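Local coordinates for ecto-NAD+ glycohydrolase (CD38 molecule) (Bos taurus, PDB 3GC6), which is a glycosylated, disulfide-rich ecto-enzyme of the ADP-ribosyl cyclase family, with a helical part joined to a parallel-sheet α/β part, at residues 91-96 with 241-246; 201-204 with 208-211. The protein carries 1 engineered substitution. One frame throughout, in Å; residues are numbered along the deposited sequence. Where two conformers were deposited one is given.

Contact 1 of 2, residues 91-96 with 241-246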
loop_
_atom_site.group_PDB
_atom_site.type_symbol
_atom_site.label_atom_id
_atom_site.label_comp_id
_atom_site.label_asym_id
_atom_site.label_seq_id
_atom_site.Cartn_x
_atom_site.Cartn_y
_atom_site.Cartn_z
ATOM N N LYS A 91 17.082 18.043 15.047
ATOM C CA LYS A 91 16.685 17.055 14.044
ATOM C C LYS A 91 17.087 15.636 14.418
ATOM O O LYS A 91 16.265 14.728 14.403
ATOM C CB LYS A 91 17.296 17.388 12.681
ATOM C CG LYS A 91 16.790 16.451 11.599
ATOM C CD LYS A 91 17.186 16.915 10.204
ATOM C CE LYS A 91 16.596 15.991 9.132
ATOM N NZ LYS A 91 15.103 16.069 9.010
ATOM N N GLU A 92 18.361 15.433 14.704
ATOM C CA GLU A 92 18.837 14.065 14.953
ATOM C C GLU A 92 18.187 13.447 16.216
ATOM O O GLU A 92 17.690 12.316 16.214
ATOM C CB GLU A 92 20.377 14.048 15.045
ATOM C CG GLU A 92 21.111 14.079 13.676
ATOM C CD GLU A 92 21.143 15.462 13.000
ATOM O OE1 GLU A 92 20.796 16.449 13.685
ATOM O OE2 GLU A 92 21.498 15.567 11.794
ATOM N N LEU A 93 18.171 14.217 17.290
ATOM C CA LEU A 93 17.620 13.712 18.548
ATOM C C LEU A 93 16.126 13.432 18.430
ATOM O O LEU A 93 15.651 12.404 18.913
ATOM C CB LEU A 93 17.860 14.723 19.658
ATOM C CG LEU A 93 17.196 14.350 20.976
ATOM C CD1 LEU A 93 17.753 13.067 21.608
ATOM C CD2 LEU A 93 17.308 15.564 21.914
ATOM N N ALA A 94 15.392 14.357 17.806
ATOM C CA ALA A 94 13.940 14.217 17.733
ATOM C C ALA A 94 13.561 12.964 16.962
ATOM O O ALA A 94 12.620 12.254 17.335
ATOM C CB ALA A 94 13.287 15.486 17.084
ATOM N N HIS A 95 14.309 12.676 15.905
ATOM C CA HIS A 95 13.963 11.514 15.079
ATOM C C HIS A 95 14.368 10.216 15.764
ATOM O O HIS A 95 13.630 9.231 15.708
ATOM C CB HIS A 95 14.460 11.712 13.654
ATOM C CG HIS A 95 13.826 12.906 12.988
ATOM N ND1 HIS A 95 12.601 12.842 12.342
ATOM C CD2 HIS A 95 14.211 14.207 12.922
ATOM C CE1 HIS A 95 12.274 14.039 11.886
ATOM N NE2 HIS A 95 13.234 14.886 12.223
ATOM N N GLU A 96 15.482 10.250 16.493
ATOM C CA GLU A 96 15.845 9.079 17.315
ATOM C C GLU A 96 14.760 8.816 18.364
ATOM O O GLU A 96 14.312 7.679 18.551
ATOM C CB GLU A 96 17.222 9.265 17.967
ATOM C CG GLU A 96 17.689 8.069 18.825
ATOM C CD GLU A 96 17.841 6.764 18.052
ATOM O OE1 GLU A 96 17.898 6.787 16.795
ATOM O OE2 GLU A 96 17.922 5.710 18.737
ATOM N N ASP A 241 20.736 11.324 26.787
ATOM C CA ASP A 241 20.486 9.996 27.356
ATOM C C ASP A 241 19.435 10.051 28.457
ATOM O O ASP A 241 18.598 9.137 28.554
ATOM C CB ASP A 241 21.776 9.374 27.895
ATOM C CG ASP A 241 22.750 9.007 26.786
ATOM O OD1 ASP A 241 22.348 8.953 25.600
ATOM O OD2 ASP A 241 23.936 8.735 27.106
ATOM N N GLN A 242 19.463 11.099 29.291
ATOM C CA GLN A 242 18.434 11.211 30.338
ATOM C C GLN A 242 17.054 11.340 29.700
ATOM O O GLN A 242 16.098 10.710 30.146
ATOM C CB GLN A 242 18.686 12.423 31.244
ATOM C CG GLN A 242 19.925 12.246 32.110
ATOM C CD GLN A 242 20.258 13.479 32.873
ATOM O OE1 GLN A 242 20.183 14.603 32.354
ATOM N NE2 GLN A 242 20.660 13.287 34.129
ATOM N N PHE A 243 16.964 12.133 28.640
ATOM C CA PHE A 243 15.701 12.353 27.939
ATOM C C PHE A 243 15.182 11.042 27.354
ATOM O O PHE A 243 14.008 10.651 27.535
ATOM C CB PHE A 243 15.931 13.375 26.821
ATOM C CG PHE A 243 14.777 13.513 25.854
ATOM C CD1 PHE A 243 13.523 13.910 26.296
ATOM C CD2 PHE A 243 14.959 13.264 24.495
ATOM C CE1 PHE A 243 12.466 14.053 25.427
ATOM C CE2 PHE A 243 13.894 13.387 23.601
ATOM C CZ PHE A 243 12.647 13.771 24.057
ATOM N N LEU A 244 16.056 10.336 26.656
ATOM C CA LEU A 244 15.621 9.093 25.995
ATOM C C LEU A 244 15.167 8.025 26.999
ATOM O O LEU A 244 14.331 7.156 26.678
ATOM C CB LEU A 244 16.756 8.554 25.090
ATOM C CG LEU A 244 17.000 9.409 23.846
ATOM C CD1 LEU A 244 18.275 8.922 23.162
ATOM C CD2 LEU A 244 15.809 9.395 22.869
ATOM N N GLN A 245 15.749 8.061 28.201
ATOM C CA GLN A 245 15.443 7.054 29.249
ATOM C C GLN A 245 14.369 7.505 30.262
ATOM O O GLN A 245 14.106 6.808 31.263
ATOM C CB GLN A 245 16.730 6.654 29.987
ATOM C CG GLN A 245 17.773 5.969 29.075
ATOM C CD GLN A 245 19.014 5.472 29.847
ATOM O OE1 GLN A 245 19.388 6.034 30.885
ATOM N NE2 GLN A 245 19.649 4.414 29.329
ATOM N N ARG A 246 13.767 8.666 30.017
ATOM C CA ARG A 246 12.718 9.186 30.899
ATOM C C ARG A 246 11.543 8.218 30.988
ATOM O O ARG A 246 10.980 7.827 29.966
ATOM C CB ARG A 246 12.222 10.551 30.417
ATOM C CG ARG A 246 13.026 11.722 30.940
ATOM C CD ARG A 246 12.978 11.804 32.461
ATOM N NE ARG A 246 11.755 12.443 32.945
ATOM C CZ ARG A 246 11.652 13.732 33.262
ATOM N NH1 ARG A 246 12.704 14.541 33.146
ATOM N NH2 ARG A 246 10.492 14.218 33.695
#
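L93 and F243 meet where helix 91-101 and the short C-terminal helix 240-244 pack beside each other on the parallel four-stranded sheet of the α/β part of the CD38 fold. The meeting is wholly apolar at its centre. L93 carries its CG trans to the backbone N (chi1 174°), a setting that swings the forked end out to the neighbouring helix although the CB itself does not head there. Its CD1 comes up to the rim of the F243 ring, near the ring plane, 4.0 Å from CD2, and L93 CD2 lies 4.2 Å from the same F243 CD2. Both methyls therefore gather at one edge carbon, CD1 near the ring plane and CD2 raised from it. F243 uses the same trans setting (chi1 169°), which sends the phenyl group from its helix in toward the sheet. There it also meets V168 and V202, and the rings of Y97 and W200 lie against it with planes inclined to its own.

L244, one residue on, spreads its two methyls between two partners. CD2 faces L93 CD1 at 4.3 Å, whereas CD1 extends to the aliphatic CG of E96 at a looser 4.5 Å. E96 thus meets L244 through its CG methylene, and its carboxylate is engaged through OE2 in a salt bridge to R100 of its own helix. The buried pair L93-F243 passes in this way into a partly exposed margin at L244 and E96. Helix 240-244 gives out just beyond this margin: L244 O accepts a hydrogen bond from R101 NH2, and R246 N bonds to F243 O at 3.2 Å.

Contact 2 of 2, residues 201-204 with 208-211. With NAG (2-acetamido-2-deoxy-beta-D-glucopyranose), chain C.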
loop_
_atom_site.group_PDB
_atom_site.type_symbol
_atom_site.label_atom_id
_atom_site.label_comp_id
_atom_site.label_asym_id
_atom_site.label_seq_id
_atom_site.Cartn_x
_atom_site.Cartn_y
_atom_site.Cartn_z
ATOM N N LEU A 201 13.444 20.339 26.838
ATOM C CA LEU A 201 14.636 21.063 26.399
ATOM C C LEU A 201 15.857 20.216 26.754
ATOM O O LEU A 201 16.162 20.059 27.938
ATOM C CB LEU A 201 14.753 22.430 27.100
ATOM C CG LEU A 201 13.907 23.560 26.484
ATOM C CD1 LEU A 201 12.423 23.259 26.570
ATOM C CD2 LEU A 201 14.228 24.873 27.193
ATOM N N VAL A 202 16.532 19.720 25.730
ATOM C CA VAL A 202 17.554 18.690 25.895
ATOM C C VAL A 202 18.907 19.289 25.509
ATOM O O VAL A 202 19.037 19.949 24.481
ATOM C CB VAL A 202 17.205 17.445 25.016
ATOM C CG1 VAL A 202 18.239 16.343 25.271
ATOM C CG2 VAL A 202 15.810 16.926 25.381
ATOM N N HIS A 203 19.920 19.076 26.358
ATOM C CA HIS A 203 21.226 19.654 26.109
ATOM C C HIS A 203 22.208 18.550 25.766
ATOM O O HIS A 203 21.968 17.366 26.029
ATOM C CB HIS A 203 21.746 20.460 27.328
ATOM C CG HIS A 203 21.994 19.635 28.551
ATOM N ND1 HIS A 203 23.126 18.854 28.712
ATOM C CD2 HIS A 203 21.251 19.457 29.666
ATOM C CE1 HIS A 203 23.062 18.232 29.876
ATOM N NE2 HIS A 203 21.935 18.579 30.473
ATOM N N ASP A 204 23.317 18.963 25.176
ATOM C CA ASP A 204 24.326 18.005 24.764
ATOM C C ASP A 204 25.149 17.477 25.918
ATOM O O ASP A 204 25.371 18.183 26.891
ATOM C CB ASP A 204 25.139 18.608 23.644
ATOM C CG ASP A 204 24.331 18.675 22.367
ATOM O OD1 ASP A 204 24.017 17.595 21.828
ATOM O OD2 ASP A 204 23.981 19.784 21.925
ATOM N N PRO A 208 26.844 22.278 29.988
ATOM C CA PRO A 208 25.753 22.884 30.742
ATOM C C PRO A 208 24.757 23.582 29.828
ATOM O O PRO A 208 25.148 24.206 28.835
ATOM C CB PRO A 208 26.458 23.917 31.629
ATOM C CG PRO A 208 27.799 24.142 30.972
ATOM C CD PRO A 208 28.155 22.809 30.400
ATOM N N PRO A 209 23.467 23.479 30.165
ATOM C CA PRO A 209 22.444 24.019 29.266
ATOM C C PRO A 209 22.568 25.525 29.098
ATOM O O PRO A 209 22.984 26.225 30.039
ATOM C CB PRO A 209 21.130 23.686 29.972
ATOM C CG PRO A 209 21.457 22.738 31.064
ATOM C CD PRO A 209 22.906 22.847 31.370
ATOM N N SER A 210 22.208 26.004 27.910
ATOM C CA SER A 210 22.235 27.419 27.549
ATOM C C SER A 210 20.845 28.052 27.611
ATOM O O SER A 210 20.716 29.274 27.651
ATOM C CB SER A 210 22.787 27.596 26.138
ATOM O OG SER A 210 24.182 27.324 26.105
ATOM N N ASP A 211 19.808 27.214 27.594
ATOM C CA ASP A 211 18.436 27.717 27.798
ATOM C C ASP A 211 17.644 26.778 28.695
ATOM O O ASP A 211 18.018 25.632 28.890
ATOM C CB ASP A 211 17.728 27.927 26.456
ATOM C CG ASP A 211 16.605 28.966 26.528
ATOM O OD1 ASP A 211 16.586 29.775 27.491
ATOM O OD2 ASP A 211 15.755 28.983 25.609
HETATM C C1 NAG C . 21.616 21.827 19.341
HETATM C C2 NAG C . 21.797 20.324 19.080
HETATM C C3 NAG C . 23.214 20.065 18.535
HETATM C C4 NAG C . 23.633 21.024 17.411
HETATM C C5 NAG C . 23.308 22.460 17.813
HETATM C C6 NAG C . 23.586 23.481 16.695
HETATM C C7 NAG C . 20.489 18.791 20.487
HETATM C C8 NAG C . 20.315 18.211 21.857
HETATM N N2 NAG C . 21.595 19.537 20.302
HETATM O O3 NAG C . 23.349 18.717 18.133
HETATM O O4 NAG C . 25.040 20.895 17.153
HETATM O O5 NAG C . 21.930 22.524 18.143
HETATM O O6 NAG C . 22.942 23.091 15.498
HETATM O O7 NAG C . 19.656 18.570 19.604
#
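H203 and P209 meet side chain to side chain where the chain turns back beside the end of strand 196-203. From the strand, H203 CB lies 4.1 Å from P209 CA. CG is held between the backbone N and the carbonyl carbon (chi1 64°) and lies 4.0 Å from P209 CG. CD2 makes the closest approach, 3.6 Å to the same P209 CG, while P209 CD sits over one face of the imidazole, offset toward its rim. On the other side of the ring's root, ND1 donates to D204 O at 3.0 Å, nearly straight (167°) and in the imidazole plane, though it arrives above the carbonyl plane. This bond, with P209 over one face, probably fixes the ring's rotation.

Farther back along the strand, L201 CD2 rests 4.2 Å from D211 C, and D211 OD2 accepts from A176 N and S217 OG. D204 faces the glycan: its OD2 takes the N2 hydrogen of NAG at 2.9 Å, and its OD1 pairs with R240. The looped return belongs to a beta-alpha-beta unit, in which the connection from strand 196-203 leads through helix 216-227 to the adjacent parallel strand 231-239.

Both contacts lie against the same parallel sheet, through strand 196-203, with centres about 13 Å apart and on the same side of the chain's centre. Contact 1 joins two helices far apart in sequence; contact 2 is local and nested inside the long loop that contact 1 closes, so the order is 91-96, 201-204, 208-211, 241-246. V202 of strand 196-203 links them: its CG1 packs against L93 CD2 and its CG2 against F243 CG, each at 3.6 Å, while L201 and H203, its strand neighbours, turn to the 208-211 loop. Helices and loop are thereby placed on opposite faces of one strand. The glycan NAG also touches both, at L93 and D204.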